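Segregation and condensation protein A (PDB 5H66) is the kleisin subunit that probably bridges the heads of the bacterial SMC condensin complex, working in chromosome condensation and segregation. Local coordinates at residues V44-L47 / A48-L52. Residues are numbered along the deposited sequence; the frame is centred on the assembly and turned at random.
Sequences VTFL and AVLEL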
ATOM      1  N   VAL C  44     -12.165  22.173   0.154  1.00 49.42           N
ATOM      2  CA  VAL C  44     -13.355  22.042   0.990  1.00 47.12           C
ATOM      3  C   VAL C  44     -14.618  22.036   0.139  1.00 48.14           C
ATOM      4  O   VAL C  44     -15.565  21.289   0.415  1.00 46.00           O
ATOM      5  CB  VAL C  44     -13.392  23.159   2.048  1.00 50.64           C
ATOM      6  CG1 VAL C  44     -14.649  23.040   2.899  1.00 52.82           C
ATOM      7  CG2 VAL C  44     -12.144  23.101   2.910  1.00 51.55           C
ATOM      8  N   THR C  45     -14.659  22.869  -0.902  1.00 48.37           N
ATOM      9  CA  THR C  45     -15.772  22.824  -1.845  1.00 50.69           C
ATOM     10  C   THR C  45     -15.886  21.449  -2.488  1.00 46.54           C
ATOM     11  O   THR C  45     -16.974  20.865  -2.549  1.00 48.86           O
ATOM     12  CB  THR C  45     -15.588  23.898  -2.915  1.00 53.93           C
ATOM     13  OG1 THR C  45     -15.457  25.180  -2.286  1.00 56.99           O
ATOM     14  CG2 THR C  45     -16.773  23.915  -3.874  1.00 56.14           C
ATOM     15  N   PHE C  46     -14.761  20.914  -2.965  1.00 47.66           N
ATOM     16  CA  PHE C  46     -14.756  19.587  -3.573  1.00 45.32           C
ATOM     17  C   PHE C  46     -15.302  18.541  -2.609  1.00 43.63           C
ATOM     18  O   PHE C  46     -16.147  17.720  -2.981  1.00 43.81           O
ATOM     19  CB  PHE C  46     -13.336  19.233  -4.019  1.00 44.49           C
ATOM     20  CG  PHE C  46     -13.253  18.012  -4.891  1.00 44.40           C
ATOM     21  CD1 PHE C  46     -13.611  18.070  -6.231  1.00 43.78           C
ATOM     22  CD2 PHE C  46     -12.792  16.810  -4.378  1.00 43.61           C
ATOM     23  CE1 PHE C  46     -13.522  16.945  -7.044  1.00 46.44           C
ATOM     24  CE2 PHE C  46     -12.701  15.684  -5.180  1.00 42.67           C
ATOM     25  CZ  PHE C  46     -13.068  15.751  -6.518  1.00 45.64           C
ATOM     26  N   LEU C  47     -14.838  18.565  -1.357  1.00 43.22           N
ATOM     27  CA  LEU C  47     -15.356  17.630  -0.362  1.00 42.31           C
ATOM     28  C   LEU C  47     -16.834  17.872  -0.078  1.00 45.76           C
ATOM     29  O   LEU C  47     -17.583  16.920   0.183  1.00 38.58           O
ATOM     30  CB  LEU C  47     -14.545  17.738   0.930  1.00 40.01           C
ATOM     31  CG  LEU C  47     -13.067  17.348   0.816  1.00 37.57           C
ATOM     32  CD1 LEU C  47     -12.314  17.646   2.104  1.00 39.18           C
ATOM     33  CD2 LEU C  47     -12.938  15.870   0.436  1.00 36.53           C
ATOM     34  N   ALA C  48     -17.266  19.136  -0.112  1.00 47.74           N
ATOM     35  CA  ALA C  48     -18.678  19.445   0.092  1.00 46.84           C
ATOM     36  C   ALA C  48     -19.533  18.825  -1.003  1.00 46.73           C
ATOM     37  O   ALA C  48     -20.567  18.208  -0.725  1.00 46.54           O
ATOM     38  CB  ALA C  48     -18.881  20.959   0.144  1.00 51.63           C
ATOM     39  N   VAL C  49     -19.105  18.970  -2.261  1.00 46.46           N
ATOM     40  CA  VAL C  49     -19.872  18.426  -3.380  1.00 48.30           C
ATOM     41  C   VAL C  49     -19.976  16.909  -3.274  1.00 48.52           C
ATOM     42  O   VAL C  49     -21.046  16.331  -3.499  1.00 47.53           O
ATOM     43  CB  VAL C  49     -19.249  18.863  -4.718  1.00 46.24           C
ATOM     44  CG1 VAL C  49     -19.991  18.227  -5.876  1.00 51.89           C
ATOM     45  CG2 VAL C  49     -19.274  20.375  -4.843  1.00 51.08           C
ATOM     46  N   LEU C  50     -18.871  16.238  -2.928  1.00 48.05           N
ATOM     47  CA  LEU C  50     -18.921  14.788  -2.751  1.00 44.81           C
ATOM     48  C   LEU C  50     -19.910  14.401  -1.661  1.00 45.05           C
ATOM     49  O   LEU C  50     -20.634  13.408  -1.793  1.00 44.25           O
ATOM     50  CB  LEU C  50     -17.531  14.244  -2.419  1.00 42.02           C
ATOM     51  CG  LEU C  50     -16.399  14.518  -3.406  1.00 42.12           C
ATOM     52  CD1 LEU C  50     -15.057  14.164  -2.769  1.00 41.04           C
ATOM     53  CD2 LEU C  50     -16.600  13.738  -4.687  1.00 42.21           C
ATOM     54  N   GLU C  51     -19.959  15.175  -0.573  1.00 44.86           N
ATOM     55  CA  GLU C  51     -20.895  14.858   0.500  1.00 48.07           C
ATOM     56  C   GLU C  51     -22.334  15.118   0.068  1.00 50.35           C
ATOM     57  O   GLU C  51     -23.241  14.355   0.423  1.00 48.33           O
ATOM     58  CB  GLU C  51     -20.554  15.664   1.752  1.00 48.66           C
ATOM     59  CG  GLU C  51     -21.162  15.103   3.032  1.00 49.67           C
ATOM     60  CD  GLU C  51     -20.500  13.815   3.469  1.00 52.87           C
ATOM     61  OE1 GLU C  51     -19.264  13.701   3.308  1.00 51.10           O
ATOM     62  OE2 GLU C  51     -21.208  12.920   3.977  1.00 54.90           O
ATOM     63  N   LEU C  52     -22.562  16.188  -0.698  1.00 50.82           N
ATOM     64  CA  LEU C  52     -23.905  16.459  -1.203  1.00 52.07           C
ATOM     65  C   LEU C  52     -24.357  15.366  -2.163  1.00 54.29           C
ATOM     66  O   LEU C  52     -25.528  14.967  -2.154  1.00 54.40           O
ATOM     67  CB  LEU C  52     -23.946  17.828  -1.880  1.00 52.00           C
ATOM     68  CG  LEU C  52     -23.890  19.020  -0.919  1.00 52.50           C
ATOM     69  CD1 LEU C  52     -23.487  20.281  -1.652  1.00 55.37           C
ATOM     70  CD2 LEU C  52     -25.225  19.206  -0.216  1.00 57.36           C
TER
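F46 and L50, one helical turn apart, meet through a single methyl: L50 CD1 lies 3.7 Å from F46 CE2, and with F46 CD2 at 3.8 Å from that L50 CD1 the methyl stands above and beyond the CD2-CE2 bond. L50 CG sits over one face of the ring, while CD1 reaches past its CD2-CE2 rim, the two side chains running at a slant to each other. The F46 torsion explains the approach: with CG opposite the backbone N (chi1 -169°), the ring is carried beside its own carbonyl carbon, towards the following turn. The same L50 methyl also faces L47, whose CD2 stands at 4.2 Å from L50 CD1, a looser apolar contact that joins the three side chains into one patch. Beneath them the backbone fixes the spacing. L50 N donates to F46 O at 3.1 Å with an N-H...O angle of 167°, and L50 CG packs 3.2 Å from that same F46 O. The neighbouring bonds V49 N to T45 O (2.9 Å), A48 N to V44 O and E51 N to L47 O repeat the i to i+4 pattern. Further out, T45 OG1 is hydrogen-bonded to H41 O one turn earlier. T45, A48 and V49 face the rest of their own domain, touching F30, I60 and R13 of helix 11-23. F46, L47 and L50 pack against apolar side chains of two further chains in the assembly, and L50 O accepts a hydrogen bond from a polar side chain of one of them. Helix 39-54 thus joins the domain interior to an intermolecular interface; together with helix 11-23 and the antiparallel strands 28-29, 58-62 and 69-73 it is consistent with the winged-helix fold of the kleisin C-terminal domain.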